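Local coordinates for histone acetyltransferase (Trypanosoma brucei brucei, PDB 6IF4), which probably acetylates protein lysines, such as those of histones, as a MYST-family enzyme, the chain here being its presumed Tudor domain, at residues E25-V39 with M48-R60. Residues are numbered along the deposited sequence; the frame is centred on the assembly and turned at random.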
ATOM      1  N   GLU B  25      -5.722   4.352  -2.730  1.00 19.03           N
ATOM      2  CA  GLU B  25      -5.863   5.727  -2.286  1.00 21.51           C
ATOM      3  C   GLU B  25      -4.545   6.178  -1.685  1.00 20.91           C
ATOM      4  O   GLU B  25      -3.760   5.365  -1.190  1.00 14.02           O
ATOM      5  CB  GLU B  25      -6.975   5.885  -1.234  1.00 21.60           C
ATOM      6  CG  GLU B  25      -8.384   5.609  -1.718  1.00 25.71           C
ATOM      7  CD  GLU B  25      -8.888   6.659  -2.686  1.00 34.27           C
ATOM      8  OE1 GLU B  25      -8.324   7.773  -2.703  1.00 37.93           O
ATOM      9  OE2 GLU B  25      -9.849   6.369  -3.427  1.00 40.05           O
ATOM     10  N   VAL B  26      -4.307   7.481  -1.747  1.00 22.88           N
ATOM     11  CA  VAL B  26      -3.172   8.116  -1.097  1.00 21.65           C
ATOM     12  C   VAL B  26      -3.719   9.210  -0.194  1.00 28.36           C
ATOM     13  O   VAL B  26      -4.658   9.922  -0.569  1.00 32.63           O
ATOM     14  CB  VAL B  26      -2.174   8.686  -2.127  1.00 21.41           C
ATOM     15  CG1 VAL B  26      -1.066   9.466  -1.436  1.00 31.09           C
ATOM     16  CG2 VAL B  26      -1.590   7.566  -2.974  1.00 19.48           C
ATOM     17  N   ALA B  27      -3.137   9.346   0.994  1.00 24.03           N
ATOM     18  CA  ALA B  27      -3.573  10.372   1.924  1.00 18.19           C
ATOM     19  C   ALA B  27      -2.386  10.825   2.756  1.00 24.96           C
ATOM     20  O   ALA B  27      -1.529  10.018   3.127  1.00 26.81           O
ATOM     21  CB  ALA B  27      -4.691   9.866   2.843  1.00 22.95           C
ATOM     22  N   HIS B  28      -2.330  12.126   2.997  1.00 24.17           N
ATOM     23  CA  HIS B  28      -1.257  12.714   3.825  1.00 29.09           C
ATOM     24  C   HIS B  28      -1.708  12.700   5.289  1.00 36.55           C
ATOM     25  O   HIS B  28      -2.763  13.192   5.550  1.00 47.98           O
ATOM     26  CB  HIS B  28      -0.933  14.146   3.367  1.00 39.84           C
ATOM     27  CG  HIS B  28      -0.838  14.360   1.896  1.00 59.56           C
ATOM     28  ND1 HIS B  28       0.337  14.749   1.292  1.00 63.31           N
ATOM     29  CD2 HIS B  28      -1.753  14.268   0.904  1.00 63.80           C
ATOM     30  CE1 HIS B  28       0.151  14.849  -0.006  1.00 63.30           C
ATOM     31  NE2 HIS B  28      -1.108  14.572  -0.265  1.00 63.16           N
ATOM     32  N   ASP B  29      -0.992  12.007   6.158  1.00 38.69           N
ATOM     33  CA  ASP B  29      -1.203  12.008   7.601  1.00 45.40           C
ATOM     34  C   ASP B  29      -0.761  13.372   8.118  1.00 51.98           C
ATOM     35  O   ASP B  29       0.432  13.693   8.093  1.00 56.24           O
ATOM     36  CB  ASP B  29      -0.432  10.864   8.247  1.00 41.53           C
ATOM     37  CG  ASP B  29      -0.724  10.703   9.721  1.00 46.66           C
ATOM     38  OD1 ASP B  29      -1.842  11.026  10.181  1.00 46.94           O
ATOM     39  OD2 ASP B  29       0.191  10.228  10.422  1.00 47.98           O
ATOM     40  N   ALA B  30      -1.735  14.200   8.503  1.00 61.29           N
ATOM     41  CA  ALA B  30      -1.463  15.595   8.845  1.00 63.30           C
ATOM     42  C   ALA B  30      -0.369  15.731   9.898  1.00 73.84           C
ATOM     43  O   ALA B  30       0.570  16.515   9.729  1.00 81.72           O
ATOM     44  CB  ALA B  30      -2.750  16.281   9.314  1.00 56.30           C
ATOM     45  N   HIS B  31      -0.466  14.967  10.990  1.00 79.13           N
ATOM     46  CA  HIS B  31       0.421  15.192  12.131  1.00 81.52           C
ATOM     47  C   HIS B  31       1.904  15.006  11.806  1.00 77.62           C
ATOM     48  O   HIS B  31       2.745  15.713  12.367  1.00 84.77           O
ATOM     49  CB  HIS B  31      -0.005  14.291  13.297  1.00 80.71           C
ATOM     50  N   THR B  32       2.267  14.077  10.928  1.00 72.10           N
ATOM     51  CA  THR B  32       3.684  13.864  10.646  1.00 76.35           C
ATOM     52  C   THR B  32       4.025  14.098   9.174  1.00 75.01           C
ATOM     53  O   THR B  32       5.139  13.786   8.745  1.00 74.06           O
ATOM     54  CB  THR B  32       4.151  12.476  11.128  1.00 76.77           C
ATOM     55  OG1 THR B  32       5.479  12.233  10.649  1.00 81.18           O
ATOM     56  CG2 THR B  32       3.256  11.395  10.655  1.00 66.65           C
ATOM     57  N   GLY B  33       3.071  14.586   8.379  1.00 66.57           N
ATOM     58  CA  GLY B  33       3.249  14.821   6.952  1.00 65.86           C
ATOM     59  C   GLY B  33       3.439  13.588   6.082  1.00 65.38           C
ATOM     60  O   GLY B  33       3.342  13.665   4.855  1.00 62.72           O
ATOM     61  N   GLN B  34       3.683  12.435   6.691  1.00 60.85           N
ATOM     62  CA  GLN B  34       3.940  11.186   5.950  1.00 40.64           C
ATOM     63  C   GLN B  34       2.764  10.794   5.041  1.00 32.59           C
ATOM     64  O   GLN B  34       1.655  11.006   5.398  1.00 32.27           O
ATOM     65  CB  GLN B  34       4.216  10.109   6.991  1.00 40.15           C
ATOM     66  CG  GLN B  34       3.865   8.704   6.583  1.00 38.65           C
ATOM     67  CD  GLN B  34       4.602   7.667   7.389  1.00 40.55           C
ATOM     68  OE1 GLN B  34       4.204   7.304   8.477  1.00 43.24           O
ATOM     69  NE2 GLN B  34       5.654   7.131   6.815  1.00 43.82           N
ATOM     70  N   LEU B  35       3.075  10.284   3.858  1.00 29.75           N
ATOM     71  CA  LEU B  35       2.056   9.741   2.941  1.00 24.52           C
ATOM     72  C   LEU B  35       1.709   8.326   3.410  1.00 21.30           C
ATOM     73  O   LEU B  35       2.608   7.606   3.734  1.00 23.94           O
ATOM     74  CB  LEU B  35       2.623   9.704   1.532  1.00 30.62           C
ATOM     75  CG  LEU B  35       2.637  11.042   0.815  1.00 42.97           C
ATOM     76  CD1 LEU B  35       3.248  10.937  -0.557  1.00 46.73           C
ATOM     77  CD2 LEU B  35       1.260  11.602   0.711  1.00 45.08           C
ATOM     78  N   LEU B  36       0.422   8.021   3.463  1.00 15.72           N
ATOM     79  CA  LEU B  36      -0.089   6.667   3.758  1.00 13.55           C
ATOM     80  C   LEU B  36      -0.899   6.207   2.543  1.00 19.55           C
ATOM     81  O   LEU B  36      -1.554   7.000   1.922  1.00 17.38           O
ATOM     82  CB  LEU B  36      -0.926   6.646   5.028  1.00 27.95           C
ATOM     83  CG  LEU B  36      -0.188   7.075   6.282  1.00 21.16           C
ATOM     84  CD1 LEU B  36      -1.101   7.072   7.480  1.00 21.40           C
ATOM     85  CD2 LEU B  36       1.013   6.218   6.503  1.00 16.75           C
ATOM     86  N   TYR B  37      -0.824   4.924   2.286  1.00 15.18           N
ATOM     87  CA  TYR B  37      -1.414   4.324   1.101  1.00 16.30           C
ATOM     88  C   TYR B  37      -2.426   3.271   1.518  1.00 19.34           C
ATOM     89  O   TYR B  37      -2.124   2.410   2.348  1.00 19.44           O
ATOM     90  CB  TYR B  37      -0.326   3.706   0.217  1.00 15.72           C
ATOM     91  CG  TYR B  37       0.829   4.647  -0.060  1.00 14.90           C
ATOM     92  CD1 TYR B  37       0.783   5.541  -1.122  1.00 14.06           C
ATOM     93  CD2 TYR B  37       1.959   4.653   0.752  1.00 23.52           C
ATOM     94  CE1 TYR B  37       1.828   6.405  -1.373  1.00 16.22           C
ATOM     95  CE2 TYR B  37       3.010   5.515   0.507  1.00 21.21           C
ATOM     96  CZ  TYR B  37       2.940   6.388  -0.559  1.00 18.17           C
ATOM     97  OH  TYR B  37       3.980   7.251  -0.809  1.00 20.18           O
ATOM     98  N   TYR B  38      -3.621   3.345   0.941  1.00 16.27           N
ATOM     99  CA  TYR B  38      -4.641   2.328   1.148  1.00 11.55           C
ATOM    100  C   TYR B  38      -4.433   1.274   0.072  1.00 21.46           C
ATOM    101  O   TYR B  38      -4.724   1.512  -1.104  1.00 22.33           O
ATOM    102  CB  TYR B  38      -6.042   2.927   1.069  1.00 16.29           C
ATOM    103  CG  TYR B  38      -7.116   2.017   1.617  1.00 17.42           C
ATOM    104  CD1 TYR B  38      -7.116   1.643   2.953  1.00 19.92           C
ATOM    105  CD2 TYR B  38      -8.124   1.527   0.798  1.00 18.67           C
ATOM    106  CE1 TYR B  38      -8.094   0.810   3.462  1.00 21.41           C
ATOM    107  CE2 TYR B  38      -9.106   0.694   1.296  1.00 17.87           C
ATOM    108  CZ  TYR B  38      -9.086   0.338   2.629  1.00 20.15           C
ATOM    109  OH  TYR B  38     -10.061  -0.493   3.131  1.00 24.64           O
ATOM    110  N   VAL B  39      -3.917   0.119   0.470  1.00 15.85           N
ATOM    111  CA  VAL B  39      -3.519  -0.911  -0.477  1.00 23.06           C
ATOM    112  C   VAL B  39      -4.589  -1.986  -0.517  1.00 22.45           C
ATOM    113  O   VAL B  39      -5.237  -2.285   0.495  1.00 20.36           O
ATOM    114  CB  VAL B  39      -2.137  -1.500  -0.120  1.00 22.03           C
ATOM    115  CG1 VAL B  39      -1.172  -0.388   0.273  1.00 15.63           C
ATOM    116  CG2 VAL B  39      -2.244  -2.538   0.985  1.00 36.54           C
ATOM    117  N   MET B  48      -9.226  -7.412   3.534  1.00 19.15           N
ATOM    118  CA  MET B  48      -7.818  -7.348   3.894  1.00 21.46           C
ATOM    119  C   MET B  48      -7.169  -6.009   3.558  1.00 23.97           C
ATOM    120  O   MET B  48      -5.999  -5.817   3.903  1.00 30.22           O
ATOM    121  CB  MET B  48      -7.045  -8.482   3.217  1.00 19.26           C
ATOM    122  CG  MET B  48      -7.588  -9.858   3.558  1.00 27.79           C
ATOM    123  SD  MET B  48      -7.409 -10.233   5.313  1.00 38.47           S
ATOM    124  CE  MET B  48      -5.635 -10.151   5.505  1.00 36.25           C
ATOM    125  N   ASP B  49      -7.895  -5.137   2.887  1.00 16.28           N
ATOM    126  CA  ASP B  49      -7.392  -3.800   2.533  1.00 13.48           C
ATOM    127  C   ASP B  49      -6.952  -3.049   3.792  1.00 22.23           C
ATOM    128  O   ASP B  49      -7.626  -3.124   4.809  1.00 20.93           O
ATOM    129  CB  ASP B  49      -8.422  -2.979   1.798  1.00 14.86           C
ATOM    130  CG  ASP B  49      -8.867  -3.572   0.483  1.00 19.87           C
ATOM    131  OD1 ASP B  49      -8.354  -4.566   0.088  1.00 23.10           O
ATOM    132  OD2 ASP B  49      -9.675  -2.987  -0.104  1.00 19.73           O
ATOM    133  N   ARG B  50      -5.881  -2.292   3.661  1.00 18.43           N
ATOM    134  CA  ARG B  50      -5.417  -1.533   4.830  1.00 22.79           C
ATOM    135  C   ARG B  50      -4.533  -0.356   4.455  1.00 20.58           C
ATOM    136  O   ARG B  50      -4.047  -0.290   3.387  1.00 12.97           O
ATOM    137  CB  ARG B  50      -4.595  -2.411   5.768  1.00 18.85           C
ATOM    138  CG  ARG B  50      -3.509  -3.222   5.116  1.00 40.58           C
ATOM    139  CD  ARG B  50      -3.054  -4.277   6.109  1.00 38.31           C
ATOM    140  NE  ARG B  50      -4.007  -5.354   6.017  1.00 47.83           N
ATOM    141  CZ  ARG B  50      -4.299  -6.236   6.938  1.00 55.88           C
ATOM    142  NH1 ARG B  50      -3.731  -6.200   8.119  1.00 45.85           N
ATOM    143  NH2 ARG B  50      -5.180  -7.166   6.675  1.00 68.98           N
ATOM    144  N   TRP B  51      -4.430   0.542   5.407  1.00 19.67           N
ATOM    145  CA  TRP B  51      -3.539   1.686   5.269  1.00 16.03           C
ATOM    146  C   TRP B  51      -2.127   1.281   5.678  1.00 19.63           C
ATOM    147  O   TRP B  51      -1.931   0.683   6.741  1.00 19.95           O
ATOM    148  CB  TRP B  51      -4.027   2.852   6.126  1.00 15.13           C
ATOM    149  CG  TRP B  51      -5.276   3.491   5.614  1.00 21.32           C
ATOM    150  CD1 TRP B  51      -6.551   3.240   6.025  1.00 17.36           C
ATOM    151  CD2 TRP B  51      -5.372   4.490   4.592  1.00 15.98           C
ATOM    152  NE1 TRP B  51      -7.435   4.021   5.324  1.00 16.49           N
ATOM    153  CE2 TRP B  51      -6.737   4.798   4.436  1.00 15.51           C
ATOM    154  CE3 TRP B  51      -4.435   5.155   3.792  1.00 19.93           C
ATOM    155  CZ2 TRP B  51      -7.191   5.741   3.516  1.00 17.41           C
ATOM    156  CZ3 TRP B  51      -4.887   6.089   2.878  1.00 23.63           C
ATOM    157  CH2 TRP B  51      -6.252   6.372   2.746  1.00 17.30           C
ATOM    158  N   LEU B  52      -1.146   1.602   4.842  1.00 19.36           N
ATOM    159  CA  LEU B  52       0.238   1.250   5.131  1.00 19.92           C
ATOM    160  C   LEU B  52       1.150   2.406   4.809  1.00 17.70           C
ATOM    161  O   LEU B  52       0.872   3.201   3.894  1.00 18.80           O
ATOM    162  CB  LEU B  52       0.684   0.014   4.334  1.00 16.15           C
ATOM    163  CG  LEU B  52      -0.058  -1.291   4.619  1.00 23.77           C
ATOM    164  CD1 LEU B  52       0.339  -2.364   3.615  1.00 13.99           C
ATOM    165  CD2 LEU B  52       0.210  -1.750   6.044  1.00 18.37           C
ATOM    166  N   PRO B  53       2.259   2.559   5.534  1.00 15.70           N
ATOM    167  CA  PRO B  53       3.281   3.529   5.161  1.00 13.80           C
ATOM    168  C   PRO B  53       4.125   3.001   4.005  1.00 16.39           C
ATOM    169  O   PRO B  53       4.061   1.828   3.634  1.00 16.12           O
ATOM    170  CB  PRO B  53       4.112   3.674   6.436  1.00 22.26           C
ATOM    171  CG  PRO B  53       4.011   2.328   7.072  1.00 16.01           C
ATOM    172  CD  PRO B  53       2.621   1.825   6.766  1.00 14.37           C
ATOM    173  N   GLY B  54       4.928   3.902   3.435  1.00 21.61           N
ATOM    174  CA  GLY B  54       5.779   3.515   2.321  1.00 22.71           C
ATOM    175  C   GLY B  54       6.786   2.439   2.680  1.00 17.77           C
ATOM    176  O   GLY B  54       7.214   1.672   1.813  1.00 15.56           O
ATOM    177  N   SER B  55       7.168   2.356   3.961  1.00 15.38           N
ATOM    178  CA  SER B  55       8.151   1.368   4.401  1.00 21.59           C
ATOM    179  C   SER B  55       7.654  -0.062   4.246  1.00 20.46           C
ATOM    180  O   SER B  55       8.460  -0.996   4.319  1.00 17.40           O
ATOM    181  CB  SER B  55       8.544   1.625   5.858  1.00 23.36           C
ATOM    182  OG  SER B  55       7.403   1.812   6.673  1.00 19.53           O
ATOM    183  N   ALA B  56       6.352  -0.259   4.053  1.00 14.28           N
ATOM    184  CA  ALA B  56       5.785  -1.585   3.863  1.00 19.30           C
ATOM    185  C   ALA B  56       5.606  -1.947   2.395  1.00 20.69           C
ATOM    186  O   ALA B  56       5.111  -3.040   2.100  1.00 15.78           O
ATOM    187  CB  ALA B  56       4.438  -1.693   4.585  1.00 17.13           C
ATOM    188  N   LEU B  57       6.011  -1.076   1.474  1.00 15.34           N
ATOM    189  CA  LEU B  57       5.722  -1.245   0.059  1.00 16.57           C
ATOM    190  C   LEU B  57       7.002  -1.369  -0.757  1.00 17.78           C
ATOM    191  O   LEU B  57       8.064  -0.867  -0.381  1.00 14.78           O
ATOM    192  CB  LEU B  57       4.894  -0.070  -0.486  1.00 18.15           C
ATOM    193  CG  LEU B  57       3.569   0.246   0.207  1.00 18.87           C
ATOM    194  CD1 LEU B  57       2.882   1.415  -0.482  1.00 13.12           C
ATOM    195  CD2 LEU B  57       2.667  -0.972   0.222  1.00 18.30           C
ATOM    196  N   ARG B  58       6.866  -2.028  -1.905  1.00 17.00           N
ATOM    197  CA  ARG B  58       7.915  -2.147  -2.902  1.00 15.79           C
ATOM    198  C   ARG B  58       7.284  -1.969  -4.272  1.00 24.46           C
ATOM    199  O   ARG B  58       6.134  -2.352  -4.487  1.00 15.74           O
ATOM    200  CB  ARG B  58       8.615  -3.516  -2.861  1.00 21.85           C
ATOM    201  CG  ARG B  58       9.446  -3.793  -1.633  1.00 25.62           C
ATOM    202  CD  ARG B  58      10.411  -4.942  -1.892  1.00 28.20           C
ATOM    203  NE  ARG B  58       9.739  -6.191  -2.245  1.00 30.08           N
ATOM    204  CZ  ARG B  58       9.743  -6.732  -3.461  1.00 28.49           C
ATOM    205  NH1 ARG B  58      10.373  -6.130  -4.461  1.00 39.97           N
ATOM    206  NH2 ARG B  58       9.111  -7.876  -3.680  1.00 26.89           N
ATOM    207  N   GLU B  59       8.043  -1.389  -5.197  1.00 20.98           N
ATOM    208  CA  GLU B  59       7.608  -1.359  -6.585  1.00 22.80           C
ATOM    209  C   GLU B  59       7.427  -2.783  -7.091  1.00 20.31           C
ATOM    210  O   GLU B  59       8.105  -3.713  -6.649  1.00 23.38           O
ATOM    211  CB  GLU B  59       8.629  -0.630  -7.460  1.00 34.15           C
ATOM    212  CG  GLU B  59       8.611   0.881  -7.360  1.00 42.57           C
ATOM    213  CD  GLU B  59       9.633   1.524  -8.280  1.00 48.48           C
ATOM    214  OE1 GLU B  59       9.951   2.716  -8.078  1.00 52.16           O
ATOM    215  OE2 GLU B  59      10.122   0.838  -9.205  1.00 48.02           O
ATOM    216  N   ARG B  60       6.498  -2.945  -8.025  1.00 21.72           N
ATOM    217  CA  ARG B  60       6.230  -4.253  -8.653  1.00 17.25           C
ATOM    218  C   ARG B  60       6.184  -4.073 -10.177  1.00 27.59           C
ATOM    219  O   ARG B  60       5.293  -3.418 -10.660  1.00 30.77           O
ATOM    220  CB  ARG B  60       4.961  -4.895  -8.090  1.00 23.05           C
ATOM    221  CG  ARG B  60       4.510  -6.164  -8.798  1.00 22.50           C
ATOM    222  CD  ARG B  60       3.367  -6.947  -8.180  1.00 20.39           C
ATOM    223  NE  ARG B  60       2.111  -6.277  -7.987  1.00 14.44           N
ATOM    224  CZ  ARG B  60       1.044  -6.402  -8.760  1.00 23.91           C
ATOM    225  NH1 ARG B  60       1.091  -7.186  -9.808  1.00 19.36           N
ATOM    226  NH2 ARG B  60      -0.061  -5.740  -8.494  1.00 14.81           N
TER
HETATM  227  O   HOH W   1       4.997   6.513   3.850  1.00 22.48           O
HETATM  228  O   HOH W   2     -11.602  -1.620   1.341  1.00 20.33           O
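Tyr37 and Leu52 form a hydrogen-bonded antiparallel pair, Tyr37 N to Leu52 O at 2.9 Å and Leu52 N to Tyr37 O at 2.8 Å, and Val39 and Arg50 form the next such pair. Between them Tyr38 faces Trp51 in a non-hydrogen-bonded pair. The N-to-C directions of strands 35-39 and 50-53 make 143°, antiparallel but twisted.

On the face of Tyr38 and Trp51, the flat indole lies across the neighbouring strand. Tyr38 CB sits 3.6 Å above the centroid of its six-membered ring, a CH-pi contact almost on the ring normal. CG anti to the backbone N (chi1 -165°) brings Tyr38 CD1 over the indole rim, 3.4 Å from Trp51 NE1. The two rings are oblique, planes 47° apart. On strand 25-28, Ala27 CB lies 3.8 Å from Trp51 CZ3; a small methyl suits this spot. Water 2 joins Tyr38 OH to Asp49 OD2, and His40 holds the other carboxylate oxygen.

The face of Tyr37, Val39 and Leu52 is mostly apolar: Leu57 CD1 meets Tyr37 CD2 at 3.6 Å. Branched Val39 touches two leucines, CG2 meeting Leu52 CD1 at 3.7 Å and CG1 reaching Leu57 CD2. Phe4 and Ile23 extend this core. At its border Arg50 bends back, NE (2.9 Å) and NH2 both donating side-on to Met48 O. Where the strands part, water 1 links Leu35 O to Gly54 N.

Four backbone bonds thus fix the register, consistent with a small SH3-like Tudor-knot barrel: hydrophobic packing on one side, exposed Trp51 and a water-bridged Tyr38-Asp49 pair on the other.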